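Local coordinates for imelysin (PDB 3OYV), which is an imelysin-like outer membrane protein that probably binds metal and may take part in bacterial iron uptake, although it is named as a peptidase, at residues 11-16 / 351-356; 115-120 / 307-312; 134-139 / 162-167; 155-160 / 210-215. All coordinates share one frame; numbering follows the deposited sequence.

Contact 1 (11-16 / 351-356). With GOL (glycerol), chain E.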
loop_
_atom_site.group_PDB
_atom_site.type_symbol
_atom_site.label_atom_id
_atom_site.label_comp_id
_atom_site.label_asym_id
_atom_site.label_seq_id
_atom_site.Cartn_x
_atom_site.Cartn_y
_atom_site.Cartn_z
ATOM N N PRO A 11 15.218 14.253 11.907
ATOM C CA PRO A 11 13.892 13.726 12.280
ATOM C C PRO A 11 12.718 14.672 12.120
ATOM O O PRO A 11 11.547 14.221 12.164
ATOM C CB PRO A 11 14.015 13.449 13.790
ATOM C CG PRO A 11 15.457 13.516 14.110
ATOM C CD PRO A 11 16.050 14.465 13.111
ATOM N N ALA A 12 12.990 15.956 11.932
ATOM C CA ALA A 12 11.907 16.933 11.756
ATOM C C ALA A 12 10.843 16.855 12.855
ATOM O O ALA A 12 9.647 16.677 12.589
ATOM C CB ALA A 12 11.272 16.724 10.382
ATOM N N ASN A 13 11.272 17.022 14.092
ATOM C CA ASN A 13 10.395 17.049 15.252
ATOM C C ASN A 13 9.519 18.309 15.241
ATOM O O ASN A 13 10.029 19.414 15.097
ATOM C CB ASN A 13 11.226 17.078 16.544
ATOM C CG ASN A 13 10.359 17.029 17.785
ATOM O OD1 ASN A 13 9.826 15.974 18.133
ATOM N ND2 ASN A 13 10.233 18.166 18.479
ATOM N N ILE A 14 8.219 18.139 15.420
ATOM C CA ILE A 14 7.325 19.267 15.646
ATOM C C ILE A 14 6.122 18.763 16.424
ATOM O O ILE A 14 5.716 17.616 16.242
ATOM C CB ILE A 14 6.955 19.925 14.313
ATOM C CG1 ILE A 14 6.135 21.181 14.548
ATOM C CG2 ILE A 14 6.216 18.911 13.382
ATOM C CD1 ILE A 14 5.983 22.043 13.275
ATOM N N ASP A 15 5.573 19.586 17.303
ATOM C CA ASP A 15 4.327 19.279 17.972
ATOM C C ASP A 15 3.263 20.295 17.578
ATOM O O ASP A 15 3.581 21.431 17.215
ATOM C CB ASP A 15 4.509 19.287 19.487
ATOM C CG ASP A 15 5.515 18.256 19.964
ATOM O OD1 ASP A 15 5.351 17.073 19.614
ATOM O OD2 ASP A 15 6.458 18.630 20.701
ATOM N N TYR A 16 2.018 19.859 17.672
ATOM C CA TYR A 16 0.873 20.718 17.431
ATOM C C TYR A 16 0.774 21.753 18.541
ATOM O O TYR A 16 0.805 21.404 19.740
ATOM C CB TYR A 16 -0.366 19.834 17.386
ATOM C CG TYR A 16 -1.685 20.524 17.160
ATOM C CD1 TYR A 16 -2.172 20.748 15.866
ATOM C CD2 TYR A 16 -2.471 20.922 18.226
ATOM C CE1 TYR A 16 -3.403 21.336 15.662
ATOM C CE2 TYR A 16 -3.698 21.534 18.029
ATOM C CZ TYR A 16 -4.165 21.750 16.735
ATOM O OH TYR A 16 -5.393 22.354 16.577
ATOM N N LEU A 351 -0.586 13.126 11.996
ATOM C CA LEU A 351 -1.525 12.524 12.924
ATOM C C LEU A 351 -0.893 11.799 14.115
ATOM O O LEU A 351 -1.542 11.644 15.146
ATOM C CB LEU A 351 -2.465 11.553 12.193
ATOM C CG LEU A 351 -3.456 12.181 11.231
ATOM C CD1 LEU A 351 -4.228 11.075 10.498
ATOM C CD2 LEU A 351 -4.412 13.139 11.980
ATOM N N TYR A 352 0.331 11.297 13.932
ATOM C CA TYR A 352 0.997 10.439 14.890
ATOM C C TYR A 352 2.355 10.972 15.315
ATOM O O TYR A 352 3.030 11.656 14.529
ATOM C CB TYR A 352 1.258 9.085 14.263
ATOM C CG TYR A 352 0.068 8.199 14.018
ATOM C CD1 TYR A 352 -0.363 7.307 14.974
ATOM C CD2 TYR A 352 -0.571 8.196 12.773
ATOM C CE1 TYR A 352 -1.412 6.432 14.704
ATOM C CE2 TYR A 352 -1.629 7.357 12.514
ATOM C CZ TYR A 352 -2.030 6.458 13.471
ATOM O OH TYR A 352 -3.059 5.605 13.158
ATOM N N LYS A 353 2.749 10.601 16.525
ATOM C CA LYS A 353 4.119 10.787 16.928
ATOM C C LYS A 353 4.541 9.609 17.795
ATOM O O LYS A 353 3.892 9.295 18.795
ATOM C CB LYS A 353 4.243 12.110 17.656
ATOM C CG LYS A 353 5.695 12.414 18.036
ATOM C CD LYS A 353 5.857 13.758 18.656
ATOM C CE LYS A 353 7.316 14.108 18.824
ATOM N NZ LYS A 353 7.465 15.362 19.619
ATOM N N ASN A 354 5.629 8.949 17.402
ATOM C CA ASN A 354 6.254 7.899 18.248
ATOM C C ASN A 354 5.272 6.783 18.631
ATOM O O ASN A 354 5.220 6.290 19.770
ATOM C CB ASN A 354 6.920 8.504 19.519
ATOM C CG ASN A 354 8.027 9.519 19.202
ATOM O OD1 ASN A 354 8.668 9.480 18.137
ATOM N ND2 ASN A 354 8.238 10.459 20.132
ATOM N N GLY A 355 4.470 6.392 17.649
ATOM C CA GLY A 355 3.562 5.268 17.753
ATOM C C GLY A 355 2.188 5.548 18.330
ATOM O O GLY A 355 1.382 4.632 18.465
ATOM N N GLU A 356 1.894 6.802 18.679
ATOM C CA GLU A 356 0.610 7.152 19.309
ATOM C C GLU A 356 -0.003 8.344 18.585
ATOM O O GLU A 356 0.721 9.126 17.970
ATOM C CB GLU A 356 0.793 7.499 20.798
ATOM C CG GLU A 356 1.300 6.344 21.684
ATOM C CD GLU A 356 0.285 5.190 21.871
ATOM O OE1 GLU A 356 -0.865 5.244 21.354
ATOM O OE2 GLU A 356 0.650 4.198 22.553
HETATM C C1 GOL E . 6.412 12.657 12.900
HETATM O O1 GOL E . 5.687 12.079 13.974
HETATM C C2 GOL E . 7.848 13.059 13.312
HETATM O O2 GOL E . 8.570 11.881 13.735
HETATM C C3 GOL E . 7.912 14.030 14.520
HETATM O O3 GOL E . 7.419 15.365 14.305
HETATM O O HOH W 1 9.244 17.755 20.888
#
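Lys353 reaches from a short beta hairpin with a two-residue turn to Asn13 and Asp15, tying the loop ahead of helix 21-47 to a turn near the C-terminus. The hairpin follows helix 343-351 directly, and Tyr352 is the first residue to leave helical backbone angles. Its carbonyl O accepts a hydrogen bond from O1 of a glycerol at 2.7 Å; O3 of the glycerol donates to Ala12 O and accepts from Ile14 N, so the small molecule, probably a crystallisation additive, bridges the backbones of the two segments. Lys353 comes next. With CG anti to the backbone N (chi1 -176°) and every later torsion extended, the chain runs almost straight and brings its ammonium end to the partners, with CD and CE passing close to the same oxygens. NZ donates to Asp15 OD1 at 2.7 Å, a salt bridge entered on the syn side and 20° out of the carboxylate plane. A second bond from NZ meets Asn13 OD1 at 2.9 Å, the donor tilted 19° from the amide plane. One water accepts a hydrogen bond from Asn13 ND2, donates one to Asp15 OD2 and accepts a weak one from NZ, closing the polar cluster at an exposed edge. A methionine here would probably leave the Asp15 carboxylate without its countercharge and Asn13 OD1 without a donor, both side chains less firmly held. Asn354 and Gly355 form the corner of a type I' turn, both with positive phi. Glu356 O accepts from Lys353 N at 2.9 Å, while Glu356 N returns a bond to Lys353 O at 3.2 Å.

Contact 2 (115-120 / 307-312)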
loop_
_atom_site.group_PDB
_atom_site.type_symbol
_atom_site.label_atom_id
_atom_site.label_comp_id
_atom_site.label_asym_id
_atom_site.label_seq_id
_atom_site.Cartn_x
_atom_site.Cartn_y
_atom_site.Cartn_z
ATOM N N SER A 115 6.217 3.525 7.841
ATOM C CA SER A 115 5.089 3.391 8.776
ATOM C C SER A 115 5.519 3.361 10.257
ATOM O O SER A 115 4.738 2.976 11.139
ATOM C CB SER A 115 4.158 2.226 8.453
ATOM O OG SER A 115 3.473 2.433 7.237
ATOM N N TRP A 116 6.726 3.847 10.583
ATOM C CA TRP A 116 7.120 3.866 11.978
ATOM C C TRP A 116 6.388 4.910 12.806
ATOM O O TRP A 116 6.262 4.749 14.005
ATOM C CB TRP A 116 8.625 4.046 12.132
ATOM C CG TRP A 116 9.180 5.473 12.063
ATOM C CD1 TRP A 116 9.686 6.104 10.965
ATOM C CD2 TRP A 116 9.283 6.420 13.138
ATOM N NE1 TRP A 116 10.115 7.370 11.284
ATOM C CE2 TRP A 116 9.900 7.577 12.614
ATOM C CE3 TRP A 116 8.955 6.384 14.492
ATOM C CZ2 TRP A 116 10.142 8.716 13.397
ATOM C CZ3 TRP A 116 9.228 7.501 15.279
ATOM C CH2 TRP A 116 9.823 8.641 14.725
ATOM N N TYR A 117 5.907 5.998 12.181
ATOM C CA TYR A 117 5.347 7.061 12.975
ATOM C C TYR A 117 4.202 6.527 13.814
ATOM O O TYR A 117 3.978 6.976 14.934
ATOM C CB TYR A 117 4.800 8.203 12.142
ATOM C CG TYR A 117 5.694 8.869 11.143
ATOM C CD1 TYR A 117 7.020 9.180 11.424
ATOM C CD2 TYR A 117 5.218 9.210 9.902
ATOM C CE1 TYR A 117 7.797 9.831 10.493
ATOM C CE2 TYR A 117 5.980 9.890 8.974
ATOM C CZ TYR A 117 7.286 10.183 9.267
ATOM O OH TYR A 117 8.035 10.838 8.310
ATOM N N SER A 118 3.462 5.567 13.245
ATOM C CA SER A 118 2.298 4.966 13.884
ATOM C C SER A 118 2.602 3.580 14.479
ATOM O O SER A 118 1.697 2.852 14.884
ATOM C CB SER A 118 1.163 4.867 12.857
ATOM O OG SER A 118 1.591 4.177 11.731
ATOM N N TRP A 119 3.881 3.194 14.480
ATOM C CA TRP A 119 4.332 1.837 14.890
ATOM C C TRP A 119 3.563 0.752 14.134
ATOM O O TRP A 119 3.179 -0.292 14.674
ATOM C CB TRP A 119 4.208 1.645 16.401
ATOM C CG TRP A 119 5.254 2.305 17.231
ATOM C CD1 TRP A 119 6.102 3.286 16.857
ATOM C CD2 TRP A 119 5.546 2.020 18.594
ATOM N NE1 TRP A 119 6.910 3.639 17.894
ATOM C CE2 TRP A 119 6.598 2.864 18.975
ATOM C CE3 TRP A 119 5.039 1.097 19.527
ATOM C CZ2 TRP A 119 7.146 2.848 20.280
ATOM C CZ3 TRP A 119 5.607 1.060 20.820
ATOM C CH2 TRP A 119 6.649 1.932 21.174
ATOM N N HIS A 120 3.312 1.031 12.872
ATOM C CA HIS A 120 2.441 0.217 12.023
ATOM C C HIS A 120 3.208 -0.617 10.989
ATOM O O HIS A 120 2.607 -1.308 10.166
ATOM C CB HIS A 120 1.431 1.209 11.390
ATOM C CG HIS A 120 0.530 0.624 10.361
ATOM N ND1 HIS A 120 -0.466 -0.276 10.674
ATOM C CD2 HIS A 120 0.439 0.853 9.037
ATOM C CE1 HIS A 120 -1.100 -0.616 9.561
ATOM N NE2 HIS A 120 -0.582 0.079 8.556
ATOM N N LEU A 307 9.924 10.800 3.183
ATOM C CA LEU A 307 9.368 12.123 2.986
ATOM C C LEU A 307 10.471 13.174 3.095
ATOM O O LEU A 307 11.525 12.914 3.664
ATOM C CB LEU A 307 8.328 12.428 4.066
ATOM C CG LEU A 307 7.170 11.428 4.168
ATOM C CD1 LEU A 307 6.242 11.779 5.322
ATOM C CD2 LEU A 307 6.414 11.353 2.832
ATOM N N ASP A 308 10.169 14.379 2.611
ATOM C CA ASP A 308 10.988 15.561 2.908
ATOM C C ASP A 308 10.402 16.139 4.201
ATOM O O ASP A 308 9.552 17.037 4.183
ATOM C CB ASP A 308 10.958 16.571 1.771
ATOM C CG ASP A 308 11.933 17.718 1.987
ATOM O OD1 ASP A 308 12.408 17.896 3.135
ATOM O OD2 ASP A 308 12.193 18.422 0.993
ATOM N N GLN A 309 10.821 15.582 5.324
ATOM C CA GLN A 309 10.219 15.906 6.605
ATOM C C GLN A 309 10.495 17.362 7.000
ATOM O O GLN A 309 9.614 18.060 7.525
ATOM C CB GLN A 309 10.681 14.935 7.668
ATOM C CG GLN A 309 10.390 13.464 7.357
ATOM C CD GLN A 309 11.050 12.538 8.362
ATOM O OE1 GLN A 309 10.377 11.800 9.129
ATOM N NE2 GLN A 309 12.396 12.583 8.395
ATOM N N ASN A 310 11.693 17.849 6.703
ATOM C CA ASN A 310 11.973 19.240 7.015
ATOM C C ASN A 310 11.071 20.188 6.199
ATOM O O ASN A 310 10.648 21.234 6.735
ATOM C CB ASN A 310 13.444 19.581 6.836
ATOM C CG ASN A 310 13.714 21.058 7.032
ATOM O OD1 ASN A 310 13.928 21.778 6.078
ATOM N ND2 ASN A 310 13.618 21.514 8.265
ATOM N N ALA A 311 10.735 19.831 4.960
ATOM C CA ALA A 311 9.791 20.619 4.171
ATOM C C ALA A 311 8.399 20.645 4.784
ATOM O O ALA A 311 7.714 21.681 4.732
ATOM C CB ALA A 311 9.717 20.142 2.731
ATOM N N ILE A 312 7.987 19.524 5.388
ATOM C CA ILE A 312 6.689 19.511 6.090
ATOM C C ILE A 312 6.712 20.464 7.275
ATOM O O ILE A 312 5.771 21.219 7.477
ATOM C CB ILE A 312 6.277 18.084 6.512
ATOM C CG1 ILE A 312 6.134 17.168 5.288
ATOM C CG2 ILE A 312 4.966 18.111 7.272
ATOM C CD1 ILE A 312 6.085 15.652 5.621
HETATM O O HOH W 2 11.461 9.254 9.665
#
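Tyr117 sends its hydroxyl to the side-chain amide of Gln309, and this is the one direct hydrogen bond across the contact. OH donates to Gln309 OE1 at 2.7 Å. The C=O...donor angle is 120°, with the donor tilted 27° from the amide plane; the oxygen lies at the edge of the phenol ring, in its plane. Ring and amide are 25° apart, nearly coplanar, and the two side chains come from opposite directions. Gln309 bridges the gap because its chain is extended beyond CG, with CD anti to CA. Its OE1 is also 2.8 Å from a water that accepts from Trp116 NE1, so the indole is linked to the same amide indirectly. Tyr117 CD1 rests over one face of that indole, 3.4 Å above its plane and offset toward the rim. Leu307 adds the apolar share: its CD1 methyl comes to the edge of the phenol ring, 4.1 Å from Tyr117 CE2 and 3.6 Å from Tyr117 OH. Between Leu307 and Gln309, Asp308 is the N-cap of helix 309-316, its OD1 accepting from Ala311 N at 3.1 Å. The loop therefore docks on the first turn of a capped helix. The aromatic ring of Tyr117 also meets Trp305 and, edge-to-face, Phe349, and touches Glu348; Ser118 OG is hydrogen-bonded to Glu348, and Ser115 touches His345. His345 and Glu348 fall in the GxHxxE sequence characteristic of imelysin-like proteins, which places this loop-to-helix docking beside the family's probable functional site.

Contact 3 (134-139 / 162-167)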
loop_
_atom_site.group_PDB
_atom_site.type_symbol
_atom_site.label_atom_id
_atom_site.label_comp_id
_atom_site.label_asym_id
_atom_site.label_seq_id
_atom_site.Cartn_x
_atom_site.Cartn_y
_atom_site.Cartn_z
ATOM N N ASN A 134 -4.347 -12.747 -1.459
ATOM C CA ASN A 134 -5.592 -12.439 -2.158
ATOM C C ASN A 134 -5.495 -12.695 -3.645
ATOM O O ASN A 134 -6.403 -13.276 -4.246
ATOM C CB ASN A 134 -6.014 -11.005 -1.887
ATOM C CG ASN A 134 -6.412 -10.761 -0.440
ATOM O OD1 ASN A 134 -6.488 -11.699 0.380
ATOM N ND2 ASN A 134 -6.671 -9.503 -0.103
ATOM N N ALA A 135 -4.395 -12.283 -4.259
ATOM C CA ALA A 135 -4.192 -12.492 -5.690
ATOM C C ALA A 135 -4.195 -13.978 -6.019
ATOM O O ALA A 135 -4.798 -14.383 -7.009
ATOM C CB ALA A 135 -2.865 -11.851 -6.185
ATOM N N TYR A 136 -3.497 -14.770 -5.217
ATOM C CA TYR A 136 -3.337 -16.203 -5.471
ATOM C C TYR A 136 -4.638 -16.992 -5.219
ATOM O O TYR A 136 -4.928 -17.971 -5.920
ATOM C CB TYR A 136 -2.156 -16.738 -4.643
ATOM C CG TYR A 136 -1.768 -18.164 -4.996
ATOM C CD1 TYR A 136 -1.286 -18.468 -6.263
ATOM C CD2 TYR A 136 -1.847 -19.178 -4.041
ATOM C CE1 TYR A 136 -0.915 -19.780 -6.600
ATOM C CE2 TYR A 136 -1.490 -20.485 -4.374
ATOM C CZ TYR A 136 -1.036 -20.778 -5.635
ATOM O OH TYR A 136 -0.716 -22.074 -6.007
ATOM N N TYR A 137 -5.395 -16.535 -4.230
ATOM C CA TYR A 137 -6.637 -17.209 -3.788
ATOM C C TYR A 137 -7.891 -16.728 -4.529
ATOM O O TYR A 137 -8.952 -17.355 -4.437
ATOM C CB TYR A 137 -6.855 -16.989 -2.301
ATOM C CG TYR A 137 -5.985 -17.780 -1.324
ATOM C CD1 TYR A 137 -4.848 -18.453 -1.726
ATOM C CD2 TYR A 137 -6.315 -17.834 0.035
ATOM C CE1 TYR A 137 -4.079 -19.185 -0.779
ATOM C CE2 TYR A 137 -5.572 -18.565 0.949
ATOM C CZ TYR A 137 -4.437 -19.222 0.550
ATOM O OH TYR A 137 -3.668 -19.940 1.469
ATOM N N GLY A 138 -7.786 -15.619 -5.260
ATOM C CA GLY A 138 -8.956 -15.041 -5.930
ATOM C C GLY A 138 -10.036 -14.571 -4.996
ATOM O O GLY A 138 -11.221 -14.700 -5.281
ATOM N N SER A 139 -9.632 -14.045 -3.846
ATOM C CA SER A 139 -10.589 -13.580 -2.857
ATOM C C SER A 139 -9.955 -12.589 -1.891
ATOM O O SER A 139 -8.731 -12.404 -1.886
ATOM C CB SER A 139 -11.108 -14.764 -2.050
ATOM O OG SER A 139 -10.096 -15.207 -1.125
ATOM N N THR A 162 0.820 -26.271 -2.567
ATOM C CA THR A 162 1.019 -26.310 -1.142
ATOM C C THR A 162 2.268 -25.525 -0.744
ATOM O O THR A 162 2.220 -24.806 0.251
ATOM C CB THR A 162 1.102 -27.758 -0.673
ATOM O OG1 THR A 162 -0.195 -28.350 -0.864
ATOM C CG2 THR A 162 1.566 -27.852 0.814
ATOM N N LYS A 163 3.326 -25.650 -1.547
ATOM C CA LYS A 163 4.550 -24.902 -1.244
ATOM C C LYS A 163 4.306 -23.389 -1.373
ATOM O O LYS A 163 4.808 -22.613 -0.558
ATOM C CB LYS A 163 5.678 -25.339 -2.142
ATOM C CG LYS A 163 6.250 -26.714 -1.741
ATOM C CD LYS A 163 7.483 -27.043 -2.569
ATOM C CE LYS A 163 7.772 -28.551 -2.628
ATOM N NZ LYS A 163 7.209 -29.212 -3.840
ATOM N N ILE A 164 3.520 -22.953 -2.363
ATOM C CA ILE A 164 3.254 -21.513 -2.511
ATOM C C ILE A 164 2.426 -21.026 -1.332
ATOM O O ILE A 164 2.736 -20.000 -0.711
ATOM C CB ILE A 164 2.575 -21.234 -3.868
ATOM C CG1 ILE A 164 3.513 -21.553 -5.027
ATOM C CG2 ILE A 164 2.030 -19.745 -3.960
ATOM C CD1 ILE A 164 2.787 -21.746 -6.357
ATOM N N LYS A 165 1.355 -21.728 -0.999
ATOM C CA LYS A 165 0.516 -21.336 0.114
ATOM C C LYS A 165 1.295 -21.263 1.419
ATOM O O LYS A 165 1.133 -20.334 2.216
ATOM C CB LYS A 165 -0.691 -22.272 0.250
ATOM C CG LYS A 165 -1.674 -22.196 -0.910
ATOM C CD LYS A 165 -3.059 -22.846 -0.577
ATOM C CE LYS A 165 -2.946 -24.349 -0.443
ATOM N NZ LYS A 165 -4.267 -24.996 -0.161
ATOM N N ASN A 166 2.132 -22.267 1.636
ATOM C CA ASN A 166 3.011 -22.280 2.812
ATOM C C ASN A 166 3.985 -21.096 2.852
ATOM O O ASN A 166 4.244 -20.534 3.922
ATOM C CB ASN A 166 3.808 -23.604 2.880
ATOM C CG ASN A 166 2.930 -24.792 3.233
ATOM O OD1 ASN A 166 1.798 -24.617 3.695
ATOM N ND2 ASN A 166 3.491 -26.006 3.130
ATOM N N ALA A 167 4.538 -20.766 1.700
ATOM C CA ALA A 167 5.493 -19.640 1.608
ATOM C C ALA A 167 4.828 -18.295 1.868
ATOM O O ALA A 167 5.433 -17.412 2.513
ATOM C CB ALA A 167 6.199 -19.624 0.307
HETATM O O HOH W 3 -1.268 -18.778 2.241
#
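Tyr136 lays one face of its ring against the CG2 methyl of Ile164, which stands 3.7 Å from the ring centroid and 15° off the normal, a CH-pi contact. The methyl is shifted toward the rim, and its nearest ring atoms include Tyr136 CE2 at 3.6 Å. The other branch of the isoleucine passes the phenol end, with CD1 3.5 Å from Tyr136 OH. That hydroxyl is hydrogen-bonded to Asp161, one turn earlier on the isoleucine's helix, so the ring is fixed at its polar end as well as over its face. At the ring edge, near its plane, Lys165 CG approaches Tyr136 CE2 to 3.9 Å. This is helix-to-helix packing within the helical imelysin fold: the last turn of helix 121-137 meets the early part of helix 158-177, with helix 149-156, between them in the chain, also touching Tyr136. A leucine in place of Tyr136 would probably leave Asp161 without its hydroxyl partner and open a gap beside Ile164. Tyr137, the next residue, keeps CG anti to its carbonyl carbon (chi1 -75°), whereas in Tyr136 CG is anti to the backbone N; this difference, together with their successive helix positions, sends the two rings to different parts of helix 158-177. Tyr137 crosses the aliphatic part of Lys165 at about a right angle, its OH 3.6 Å from Lys165 CD. A water lies 2.8 Å from Tyr137 OH and donates to Lys165 O at 2.9 Å, bridging the phenol to a backbone carbonyl.

Contact 4 (155-160 / 210-215)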
loop_
_atom_site.group_PDB
_atom_site.type_symbol
_atom_site.label_atom_id
_atom_site.label_comp_id
_atom_site.label_asym_id
_atom_site.label_seq_id
_atom_site.Cartn_x
_atom_site.Cartn_y
_atom_site.Cartn_z
ATOM N N GLY A 155 -4.848 -28.432 -9.007
ATOM C CA GLY A 155 -5.292 -29.505 -9.898
ATOM C C GLY A 155 -4.160 -30.062 -10.736
ATOM O O GLY A 155 -4.199 -31.232 -11.099
ATOM N N ALA A 156 -3.156 -29.252 -11.061
ATOM C CA ALA A 156 -2.057 -29.651 -11.940
ATOM C C ALA A 156 -0.838 -30.180 -11.200
ATOM O O ALA A 156 -0.133 -31.048 -11.727
ATOM C CB ALA A 156 -1.639 -28.504 -12.866
ATOM N N ASN A 157 -0.595 -29.631 -10.005
ATOM C CA ASN A 157 0.622 -29.886 -9.234
ATOM C C ASN A 157 0.361 -29.480 -7.793
ATOM O O ASN A 157 0.694 -28.356 -7.337
ATOM C CB ASN A 157 1.781 -29.123 -9.859
ATOM C CG ASN A 157 3.114 -29.388 -9.178
ATOM O OD1 ASN A 157 3.185 -29.957 -8.102
ATOM N ND2 ASN A 157 4.165 -28.922 -9.807
ATOM N N SER A 158 -0.289 -30.365 -7.067
ATOM C CA SER A 158 -0.705 -30.089 -5.715
ATOM C C SER A 158 0.485 -29.724 -4.786
ATOM O O SER A 158 0.333 -28.912 -3.879
ATOM C CB SER A 158 -1.461 -31.282 -5.145
ATOM O OG SER A 158 -0.660 -32.453 -5.218
ATOM N N SER A 159 1.638 -30.342 -5.033
ATOM C CA SER A 159 2.833 -30.079 -4.239
ATOM C C SER A 159 3.231 -28.616 -4.370
ATOM O O SER A 159 3.496 -27.951 -3.356
ATOM C CB SER A 159 3.994 -30.965 -4.694
ATOM O OG SER A 159 3.783 -32.297 -4.281
ATOM N N LEU A 160 3.282 -28.151 -5.617
ATOM C CA LEU A 160 3.639 -26.754 -5.916
ATOM C C LEU A 160 2.664 -25.780 -5.244
ATOM O O LEU A 160 3.058 -24.791 -4.629
ATOM C CB LEU A 160 3.723 -26.514 -7.415
ATOM C CG LEU A 160 4.016 -25.063 -7.806
ATOM C CD1 LEU A 160 5.340 -24.531 -7.146
ATOM C CD2 LEU A 160 4.052 -24.947 -9.319
ATOM N N LYS A 210 5.609 -18.978 -11.967
ATOM C CA LYS A 210 5.507 -18.408 -13.313
ATOM C C LYS A 210 5.964 -19.392 -14.382
ATOM O O LYS A 210 5.319 -19.506 -15.414
ATOM C CB LYS A 210 6.288 -17.100 -13.476
ATOM C CG LYS A 210 5.640 -16.168 -14.492
ATOM C CD LYS A 210 6.623 -15.313 -15.287
ATOM C CE LYS A 210 7.821 -14.893 -14.476
ATOM N NZ LYS A 210 8.351 -13.596 -14.993
ATOM N N SER A 211 7.084 -20.070 -14.133
ATOM C CA SER A 211 7.646 -21.046 -15.081
ATOM C C SER A 211 6.668 -22.185 -15.344
ATOM O O SER A 211 6.495 -22.644 -16.479
ATOM C CB SER A 211 8.971 -21.643 -14.554
ATOM O OG SER A 211 10.014 -20.675 -14.474
ATOM N N TYR A 212 6.052 -22.658 -14.273
ATOM C CA TYR A 212 5.121 -23.774 -14.388
ATOM C C TYR A 212 3.913 -23.394 -15.251
ATOM O O TYR A 212 3.501 -24.151 -16.131
ATOM C CB TYR A 212 4.696 -24.267 -13.015
ATOM C CG TYR A 212 3.924 -25.558 -13.110
ATOM C CD1 TYR A 212 4.593 -26.790 -13.084
ATOM C CD2 TYR A 212 2.543 -25.570 -13.257
ATOM C CE1 TYR A 212 3.891 -27.994 -13.206
ATOM C CE2 TYR A 212 1.839 -26.775 -13.363
ATOM C CZ TYR A 212 2.518 -27.976 -13.330
ATOM O OH TYR A 212 1.825 -29.175 -13.454
ATOM N N ILE A 213 3.364 -22.203 -15.029
ATOM C CA ILE A 213 2.243 -21.715 -15.842
ATOM C C ILE A 213 2.650 -21.500 -17.308
ATOM O O ILE A 213 1.926 -21.896 -18.232
ATOM C CB ILE A 213 1.655 -20.400 -15.240
ATOM C CG1 ILE A 213 1.117 -20.677 -13.832
ATOM C CG2 ILE A 213 0.549 -19.846 -16.144
ATOM C CD1 ILE A 213 0.829 -19.376 -12.990
ATOM N N ALA A 214 3.817 -20.889 -17.514
ATOM C CA ALA A 214 4.290 -20.529 -18.845
ATOM C C ALA A 214 4.624 -21.748 -19.731
ATOM O O ALA A 214 4.546 -21.641 -20.947
ATOM C CB ALA A 214 5.524 -19.599 -18.754
ATOM N N ASN A 215 4.939 -22.878 -19.100
ATOM C CA ASN A 215 5.273 -24.111 -19.839
ATOM C C ASN A 215 4.011 -24.695 -20.498
ATOM O O ASN A 215 3.153 -25.231 -19.791
ATOM C CB ASN A 215 5.914 -25.119 -18.895
ATOM C CG ASN A 215 6.378 -26.400 -19.599
ATOM O OD1 ASN A 215 6.136 -26.592 -20.801
ATOM N ND2 ASN A 215 7.022 -27.274 -18.851
#
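Tyr212 crosses from helix 189-214 to the junction of two other helices, meeting Leu160 at its base, and Asn157 and Ala156 along the ring and at its tip. At the base, CB lies 3.8 Å from Leu160 CD2, and the same methyl stays close to CG as the two side chains slide past each other in opposite directions. Further out the ring divides its neighbours. CD1 and CE1 lie beside the amide of Asn157, which approaches obliquely, with CE1 3.5 Å from Asn157 ND2 and the amide and ring planes 63° apart. On the other flank CE2 is 3.9 Å from Ala156 CB, a methyl that sits at the ring edge, near its plane. CZ comes to 3.7 Å from Asn157 CB, and at the tip OH is 3.6 Å from Ala156 CB and 3.2 Å from Ala156 O. Asn157 has a second task. With its CG anti to the backbone N (chi1 -177°), OD1 accepts from Leu160 N at 3.1 Å and an N-H...O angle of 164°, the donor standing well above the amide plane. This N-cap bond holds the amide in place while ND2 rests beside the tyrosine. The ring thus spans the break where helix 149-156 ends and helix 158-177 begins. Ile220 in the following loop touches both Tyr212 and Ala156; Leu160 and Ile213 both pack on Ile153 of helix 149-156, and Ile213 carries the packing on to helix 71-102.

Overall arrangement
The four contacts form two pairs on opposite sides of the chain's centre. Contacts 1 and 2 have centres 8 Å apart and touch: Gly355 N lies 2.8 Å from Tyr117 O, probably hydrogen-bonded, and Ala12 packs on Gln309. The glycerol of contact 1 and the Tyr117 side chain have nearest atoms about 4 Å apart, so both contacts lie round one glycerol, which may mark a pocket; contact 2 also touches His345 and Glu348 of the family's probable functional motif. Contacts 3 and 4, centres 13 Å apart, share helix 158-177 and cross along the chain. Contact 3 comes within about 14 Å of contact 2 (nearest atoms), whereas the centres of contacts 1 and 4 are 48 Å apart.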